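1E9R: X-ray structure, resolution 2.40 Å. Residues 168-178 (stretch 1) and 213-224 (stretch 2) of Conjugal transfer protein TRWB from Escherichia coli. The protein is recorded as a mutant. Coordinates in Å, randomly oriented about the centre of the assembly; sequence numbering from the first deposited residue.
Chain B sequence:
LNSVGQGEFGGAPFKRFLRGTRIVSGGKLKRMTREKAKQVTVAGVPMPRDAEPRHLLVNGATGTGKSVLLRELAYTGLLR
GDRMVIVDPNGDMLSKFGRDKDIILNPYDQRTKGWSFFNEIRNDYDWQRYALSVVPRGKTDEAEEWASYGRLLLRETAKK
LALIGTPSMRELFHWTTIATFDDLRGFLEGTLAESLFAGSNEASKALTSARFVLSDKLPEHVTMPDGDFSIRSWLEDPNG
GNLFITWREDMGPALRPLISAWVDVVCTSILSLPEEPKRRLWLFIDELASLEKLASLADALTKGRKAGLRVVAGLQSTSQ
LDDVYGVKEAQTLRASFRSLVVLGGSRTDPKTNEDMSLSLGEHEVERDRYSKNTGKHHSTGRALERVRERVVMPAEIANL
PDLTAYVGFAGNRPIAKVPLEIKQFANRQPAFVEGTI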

ATOM      1  N   SER B 168     -38.826  -0.185  24.372  1.00 46.54           N
ATOM      2  CA  SER B 168     -38.042  -1.053  25.247  1.00 44.78           C
ATOM      3  C   SER B 168     -36.738  -1.505  24.610  1.00 45.04           C
ATOM      4  O   SER B 168     -36.733  -1.985  23.478  1.00 46.35           O
ATOM      5  CB  SER B 168     -38.859  -2.292  25.618  1.00 42.68           C
ATOM      6  OG  SER B 168     -38.109  -3.179  26.431  1.00 41.97           O
ATOM      7  N   MET B 169     -35.631  -1.364  25.330  1.00 43.96           N
ATOM      8  CA  MET B 169     -34.353  -1.800  24.791  1.00 43.74           C
ATOM      9  C   MET B 169     -34.358  -3.312  24.684  1.00 43.66           C
ATOM     10  O   MET B 169     -33.670  -3.886  23.836  1.00 43.96           O
ATOM     11  CB  MET B 169     -33.187  -1.356  25.679  1.00 44.18           C
ATOM     12  CG  MET B 169     -32.855   0.127  25.577  1.00 46.08           C
ATOM     13  SD  MET B 169     -32.653   0.686  23.878  1.00 48.33           S
ATOM     14  CE  MET B 169     -31.111  -0.040  23.472  1.00 47.00           C
ATOM     15  N   ARG B 170     -35.142  -3.954  25.539  1.00 44.07           N
ATOM     16  CA  ARG B 170     -35.238  -5.403  25.537  1.00 43.76           C
ATOM     17  C   ARG B 170     -36.001  -5.832  24.285  1.00 41.40           C
ATOM     18  O   ARG B 170     -35.603  -6.769  23.595  1.00 40.81           O
ATOM     19  CB  ARG B 170     -35.946  -5.867  26.808  1.00 48.77           C
ATOM     20  CG  ARG B 170     -35.584  -7.275  27.265  1.00 55.05           C
ATOM     21  CD  ARG B 170     -35.435  -7.334  28.790  1.00 60.70           C
ATOM     22  NE  ARG B 170     -34.062  -7.066  29.225  1.00 65.02           N
ATOM     23  CZ  ARG B 170     -33.697  -6.861  30.492  1.00 67.54           C
ATOM     24  NH1 ARG B 170     -34.607  -6.885  31.463  1.00 68.79           N
ATOM     25  NH2 ARG B 170     -32.418  -6.646  30.794  1.00 68.96           N
ATOM     26  N   GLU B 171     -37.090  -5.133  23.984  1.00 40.38           N
ATOM     27  CA  GLU B 171     -37.893  -5.433  22.795  1.00 42.47           C
ATOM     28  C   GLU B 171     -37.092  -5.165  21.518  1.00 41.26           C
ATOM     29  O   GLU B 171     -37.175  -5.921  20.542  1.00 40.33           O
ATOM     30  CB  GLU B 171     -39.169  -4.580  22.773  1.00 47.10           C
ATOM     31  CG  GLU B 171     -40.380  -5.230  23.432  1.00 54.67           C
ATOM     32  CD  GLU B 171     -40.840  -6.482  22.696  1.00 59.02           C
ATOM     33  OE1 GLU B 171     -41.235  -6.364  21.507  1.00 61.57           O
ATOM     34  OE2 GLU B 171     -40.801  -7.583  23.307  1.00 61.63           O
ATOM     35  N   LEU B 172     -36.331  -4.074  21.541  1.00 37.93           N
ATOM     36  CA  LEU B 172     -35.488  -3.669  20.428  1.00 37.20           C
ATOM     37  C   LEU B 172     -34.437  -4.744  20.189  1.00 36.47           C
ATOM     38  O   LEU B 172     -34.183  -5.147  19.057  1.00 35.09           O
ATOM     39  CB  LEU B 172     -34.801  -2.343  20.758  1.00 37.00           C
ATOM     40  CG  LEU B 172     -33.894  -1.748  19.685  1.00 37.31           C
ATOM     41  CD1 LEU B 172     -34.682  -1.452  18.415  1.00 35.85           C
ATOM     42  CD2 LEU B 172     -33.283  -0.483  20.226  1.00 35.94           C
ATOM     43  N   PHE B 173     -33.830  -5.216  21.267  1.00 33.91           N
ATOM     44  CA  PHE B 173     -32.812  -6.240  21.148  1.00 34.24           C
ATOM     45  C   PHE B 173     -33.396  -7.564  20.661  1.00 35.21           C
ATOM     46  O   PHE B 173     -32.743  -8.292  19.914  1.00 35.81           O
ATOM     47  CB  PHE B 173     -32.121  -6.438  22.493  1.00 32.57           C
ATOM     48  CG  PHE B 173     -30.960  -7.392  22.453  1.00 33.04           C
ATOM     49  CD1 PHE B 173     -29.735  -6.996  21.940  1.00 31.69           C
ATOM     50  CD2 PHE B 173     -31.082  -8.677  22.972  1.00 32.27           C
ATOM     51  CE1 PHE B 173     -28.643  -7.867  21.952  1.00 30.71           C
ATOM     52  CE2 PHE B 173     -29.994  -9.559  22.989  1.00 31.23           C
ATOM     53  CZ  PHE B 173     -28.776  -9.154  22.482  1.00 32.25           C
ATOM     54  N   HIS B 174     -34.623  -7.877  21.077  1.00 35.54           N
ATOM     55  CA  HIS B 174     -35.252  -9.132  20.670  1.00 34.44           C
ATOM     56  C   HIS B 174     -35.459  -9.161  19.166  1.00 34.93           C
ATOM     57  O   HIS B 174     -35.034 -10.080  18.467  1.00 34.03           O
ATOM     58  CB  HIS B 174     -36.613  -9.312  21.356  1.00 36.06           C
ATOM     59  CG  HIS B 174     -37.407 -10.462  20.810  1.00 36.21           C
ATOM     60  ND1 HIS B 174     -37.057 -11.780  21.031  1.00 37.93           N
ATOM     61  CD2 HIS B 174     -38.478 -10.492  19.979  1.00 37.20           C
ATOM     62  CE1 HIS B 174     -37.874 -12.569  20.355  1.00 40.21           C
ATOM     63  NE2 HIS B 174     -38.745 -11.813  19.708  1.00 38.67           N
ATOM     64  N   TRP B 175     -36.138  -8.138  18.679  1.00 34.47           N
ATOM     65  CA  TRP B 175     -36.427  -8.029  17.271  1.00 35.36           C
ATOM     66  C   TRP B 175     -35.191  -7.998  16.394  1.00 35.47           C
ATOM     67  O   TRP B 175     -35.096  -8.743  15.423  1.00 35.05           O
ATOM     68  CB  TRP B 175     -37.259  -6.773  17.029  1.00 38.51           C
ATOM     69  CG  TRP B 175     -38.694  -6.950  17.400  1.00 41.95           C
ATOM     70  CD1 TRP B 175     -39.405  -6.264  18.356  1.00 42.61           C
ATOM     71  CD2 TRP B 175     -39.597  -7.897  16.829  1.00 42.24           C
ATOM     72  NE1 TRP B 175     -40.696  -6.735  18.409  1.00 42.28           N
ATOM     73  CE2 TRP B 175     -40.839  -7.738  17.483  1.00 42.96           C
ATOM     74  CE3 TRP B 175     -39.473  -8.870  15.825  1.00 41.51           C
ATOM     75  CZ2 TRP B 175     -41.949  -8.516  17.163  1.00 42.43           C
ATOM     76  CZ3 TRP B 175     -40.571  -9.636  15.509  1.00 43.66           C
ATOM     77  CH2 TRP B 175     -41.797  -9.458  16.176  1.00 44.66           C
ATOM     78  N   THR B 176     -34.240  -7.142  16.745  1.00 32.69           N
ATOM     79  CA  THR B 176     -33.039  -6.991  15.945  1.00 32.34           C
ATOM     80  C   THR B 176     -32.071  -8.152  15.970  1.00 31.78           C
ATOM     81  O   THR B 176     -31.304  -8.300  15.033  1.00 31.63           O
ATOM     82  CB  THR B 176     -32.245  -5.692  16.307  1.00 29.68           C
ATOM     83  OG1 THR B 176     -31.853  -5.714  17.684  1.00 29.67           O
ATOM     84  CG2 THR B 176     -33.085  -4.460  16.041  1.00 27.83           C
ATOM     85  N   THR B 177     -32.090  -8.985  17.007  1.00 33.05           N
ATOM     86  CA  THR B 177     -31.131 -10.088  17.047  1.00 34.60           C
ATOM     87  C   THR B 177     -31.664 -11.447  17.482  1.00 34.96           C
ATOM     88  O   THR B 177     -30.994 -12.455  17.299  1.00 35.40           O
ATOM     89  CB  THR B 177     -29.922  -9.736  17.951  1.00 36.61           C
ATOM     90  OG1 THR B 177     -30.287  -9.888  19.327  1.00 35.02           O
ATOM     91  CG2 THR B 177     -29.488  -8.293  17.722  1.00 34.14           C
ATOM     92  N   ILE B 178     -32.866 -11.484  18.047  1.00 37.72           N
ATOM     93  CA  ILE B 178     -33.431 -12.745  18.521  1.00 37.93           C
ATOM     94  C   ILE B 178     -34.569 -13.282  17.665  1.00 37.87           C
ATOM     95  O   ILE B 178     -34.589 -14.461  17.334  1.00 36.80           O
ATOM     96  CB  ILE B 178     -33.941 -12.627  19.982  1.00 38.59           C
ATOM     97  CG1 ILE B 178     -32.817 -12.144  20.900  1.00 36.51           C
ATOM     98  CG2 ILE B 178     -34.436 -13.978  20.462  1.00 37.21           C
ATOM     99  CD1 ILE B 178     -31.641 -13.081  20.962  1.00 37.72           C
ATOM    100  N   VAL B 213     -23.965  -6.581  13.758  1.00 27.30           N
ATOM    101  CA  VAL B 213     -23.497  -5.322  14.315  1.00 29.09           C
ATOM    102  C   VAL B 213     -24.259  -5.050  15.595  1.00 28.61           C
ATOM    103  O   VAL B 213     -23.663  -4.823  16.636  1.00 28.53           O
ATOM    104  CB  VAL B 213     -23.736  -4.136  13.356  1.00 28.46           C
ATOM    105  CG1 VAL B 213     -23.394  -2.837  14.045  1.00 26.07           C
ATOM    106  CG2 VAL B 213     -22.894  -4.301  12.109  1.00 27.32           C
ATOM    107  N   LEU B 214     -25.583  -5.080  15.504  1.00 29.84           N
ATOM    108  CA  LEU B 214     -26.449  -4.822  16.649  1.00 31.06           C
ATOM    109  C   LEU B 214     -26.248  -5.813  17.789  1.00 29.90           C
ATOM    110  O   LEU B 214     -26.403  -5.462  18.958  1.00 31.72           O
ATOM    111  CB  LEU B 214     -27.910  -4.827  16.205  1.00 29.72           C
ATOM    112  CG  LEU B 214     -28.577  -3.488  15.882  1.00 32.32           C
ATOM    113  CD1 LEU B 214     -27.549  -2.428  15.526  1.00 29.70           C
ATOM    114  CD2 LEU B 214     -29.571  -3.709  14.751  1.00 29.82           C
ATOM    115  N   SER B 215     -25.906  -7.047  17.455  1.00 29.10           N
ATOM    116  CA  SER B 215     -25.664  -8.045  18.484  1.00 31.10           C
ATOM    117  C   SER B 215     -24.420  -7.636  19.277  1.00 32.70           C
ATOM    118  O   SER B 215     -24.294  -7.958  20.455  1.00 31.08           O
ATOM    119  CB  SER B 215     -25.458  -9.429  17.850  1.00 28.77           C
ATOM    120  OG  SER B 215     -24.142  -9.914  18.081  1.00 30.51           O
ATOM    121  N   ASP B 216     -23.507  -6.915  18.626  1.00 33.51           N
ATOM    122  CA  ASP B 216     -22.277  -6.474  19.270  1.00 36.05           C
ATOM    123  C   ASP B 216     -22.443  -5.175  20.028  1.00 33.94           C
ATOM    124  O   ASP B 216     -21.863  -5.002  21.095  1.00 34.17           O
ATOM    125  CB  ASP B 216     -21.147  -6.284  18.245  1.00 41.03           C
ATOM    126  CG  ASP B 216     -20.693  -7.592  17.612  1.00 45.77           C
ATOM    127  OD1 ASP B 216     -20.654  -8.623  18.324  1.00 52.17           O
ATOM    128  OD2 ASP B 216     -20.352  -7.590  16.406  1.00 48.95           O
ATOM    129  N   LYS B 217     -23.238  -4.266  19.481  1.00 32.58           N
ATOM    130  CA  LYS B 217     -23.420  -2.962  20.103  1.00 33.40           C
ATOM    131  C   LYS B 217     -24.465  -2.831  21.203  1.00 32.87           C
ATOM    132  O   LYS B 217     -24.216  -2.193  22.226  1.00 32.95           O
ATOM    133  CB  LYS B 217     -23.707  -1.903  19.027  1.00 31.01           C
ATOM    134  CG  LYS B 217     -22.712  -1.885  17.887  1.00 27.00           C
ATOM    135  CD  LYS B 217     -21.294  -1.747  18.379  1.00 27.75           C
ATOM    136  CE  LYS B 217     -20.305  -2.009  17.263  1.00 25.76           C
ATOM    137  NZ  LYS B 217     -18.911  -2.090  17.779  1.00 27.11           N
ATOM    138  N   LEU B 218     -25.623  -3.444  21.003  1.00 33.33           N
ATOM    139  CA  LEU B 218     -26.723  -3.324  21.947  1.00 33.13           C
ATOM    140  C   LEU B 218     -26.672  -3.939  23.341  1.00 32.74           C
ATOM    141  O   LEU B 218     -27.205  -3.353  24.284  1.00 31.69           O
ATOM    142  CB  LEU B 218     -28.007  -3.779  21.268  1.00 33.42           C
ATOM    143  CG  LEU B 218     -28.428  -2.902  20.089  1.00 35.67           C
ATOM    144  CD1 LEU B 218     -29.725  -3.422  19.473  1.00 36.35           C
ATOM    145  CD2 LEU B 218     -28.601  -1.478  20.571  1.00 31.31           C
ATOM    146  N   PRO B 219     -26.043  -5.114  23.503  1.00 33.42           N
ATOM    147  CA  PRO B 219     -25.975  -5.754  24.830  1.00 34.53           C
ATOM    148  C   PRO B 219     -26.008  -4.850  26.084  1.00 35.80           C
ATOM    149  O   PRO B 219     -26.992  -4.859  26.829  1.00 36.66           O
ATOM    150  CB  PRO B 219     -24.708  -6.596  24.730  1.00 33.98           C
ATOM    151  CG  PRO B 219     -24.779  -7.079  23.299  1.00 33.01           C
ATOM    152  CD  PRO B 219     -25.171  -5.814  22.540  1.00 34.38           C
ATOM    153  N   GLU B 220     -24.952  -4.070  26.315  1.00 35.79           N
ATOM    154  CA  GLU B 220     -24.893  -3.191  27.482  1.00 33.79           C
ATOM    155  C   GLU B 220     -26.006  -2.142  27.541  1.00 33.99           C
ATOM    156  O   GLU B 220     -26.334  -1.633  28.609  1.00 35.06           O
ATOM    157  CB  GLU B 220     -23.535  -2.504  27.547  1.00 34.29           C
ATOM    158  CG  GLU B 220     -22.376  -3.462  27.738  1.00 37.19           C
ATOM    159  CD  GLU B 220     -22.570  -4.399  28.927  1.00 40.25           C
ATOM    160  OE1 GLU B 220     -23.004  -3.929  30.002  1.00 42.61           O
ATOM    161  OE2 GLU B 220     -22.275  -5.606  28.789  1.00 41.86           O
ATOM    162  N   HIS B 221     -26.580  -1.811  26.394  1.00 32.59           N
ATOM    163  CA  HIS B 221     -27.664  -0.840  26.345  1.00 33.44           C
ATOM    164  C   HIS B 221     -28.904  -1.501  26.927  1.00 34.89           C
ATOM    165  O   HIS B 221     -29.772  -0.841  27.503  1.00 32.84           O
ATOM    166  CB  HIS B 221     -27.963  -0.443  24.893  1.00 33.17           C
ATOM    167  CG  HIS B 221     -26.929   0.440  24.271  1.00 35.05           C
ATOM    168  ND1 HIS B 221     -27.062   1.809  24.205  1.00 34.04           N
ATOM    169  CD2 HIS B 221     -25.743   0.149  23.683  1.00 32.81           C
ATOM    170  CE1 HIS B 221     -26.007   2.326  23.600  1.00 32.33           C
ATOM    171  NE2 HIS B 221     -25.191   1.340  23.274  1.00 34.29           N
ATOM    172  N   VAL B 222     -28.978  -2.816  26.754  1.00 35.64           N
ATOM    173  CA  VAL B 222     -30.117  -3.585  27.222  1.00 38.26           C
ATOM    174  C   VAL B 222     -30.073  -3.754  28.729  1.00 39.63           C
ATOM    175  O   VAL B 222     -31.077  -3.565  29.410  1.00 40.90           O
ATOM    176  CB  VAL B 222     -30.160  -4.993  26.559  1.00 39.18           C
ATOM    177  CG1 VAL B 222     -31.368  -5.763  27.065  1.00 39.64           C
ATOM    178  CG2 VAL B 222     -30.222  -4.868  25.040  1.00 39.72           C
ATOM    179  N   THR B 223     -28.899  -4.105  29.238  1.00 39.85           N
ATOM    180  CA  THR B 223     -28.705  -4.322  30.662  1.00 41.53           C
ATOM    181  C   THR B 223     -28.588  -3.023  31.459  1.00 41.26           C
ATOM    182  O   THR B 223     -28.595  -3.041  32.689  1.00 38.75           O
ATOM    183  CB  THR B 223     -27.451  -5.174  30.901  1.00 43.82           C
ATOM    184  OG1 THR B 223     -26.286  -4.452  30.481  1.00 43.74           O
ATOM    185  CG2 THR B 223     -27.552  -6.476  30.112  1.00 43.05           C
ATOM    186  N   MET B 224     -28.486  -1.903  30.750  1.00 41.69           N
ATOM    187  CA  MET B 224     -28.375  -0.596  31.382  1.00 41.33           C
ATOM    188  C   MET B 224     -29.666  -0.280  32.114  1.00 40.92           C
ATOM    189  O   MET B 224     -30.747  -0.344  31.532  1.00 40.67           O
ATOM    190  CB  MET B 224     -28.128   0.490  30.332  1.00 43.39           C
ATOM    191  CG  MET B 224     -27.054   1.533  30.696  1.00 46.08           C
ATOM    192  SD  MET B 224     -27.474   2.819  31.886  1.00 47.77           S
ATOM    193  CE  MET B 224     -25.992   2.981  32.717  1.00 47.42           C
TER

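L218 lies at the middle of this contact, its CA-to-CB bond directed toward the helix of stretch 1, and four residues of that helix close around it. The ring of F173 meets it edge-on, with F173 CD1 3.7 Å from L218 CB. M169 CE comes within 4.1 Å of L218 CD2, L172 CG lies 4.5 Å from L218 CD1, and T176 OG1 approaches the same CD1 at 3.6 Å. A branched leucine suits such a site because its two methyls can serve different neighbours, here CD2 for M169 and CD1 for L172 and T176.

F173 also reaches along stretch 2. F173 CB packs 3.5 Å from V222 CG2, while F173 CE1 reaches P219 CD at 4.1 Å, so one broad aromatic side chain covers several small aliphatic surfaces. M169 is unbranched at CB and flexible; with all three chi angles in m, it folds so that M169 CE lies 3.5 Å from H221 CB. Here the backbones come close, the CA atoms of M169 and V222 being 5.2 Å apart, and the compact valine fits, V222 CG2 lying 3.8 Å from M169 O.

Toward the other end, threonines line the contact. T176 OG1 donates to L172 O (2.8 Å) and T177 OG1 to F173 O (3.0 Å). With their hydroxyls bonded to carbonyls one turn earlier, these residues can pack against their neighbours: T176 CB lies 3.7 Å from L214 CD2, and T177 CG2 3.8 Å from S215 N.

At the exposed margin, R170 starts sideways, but its long chain brings the guanidinium nearer. R170 NE lies 3.7 Å from V222 CG1, and R170 NH2 3.6 Å from V222 O, without a hydrogen bond. Indeed, no hydrogen bond crosses between the stretches; packing alone joins them here. Just beyond the contact, S168 OG caps its helix, accepting from E171 N at 3.3 Å and, weakly, from R170 N at 3.2 Å.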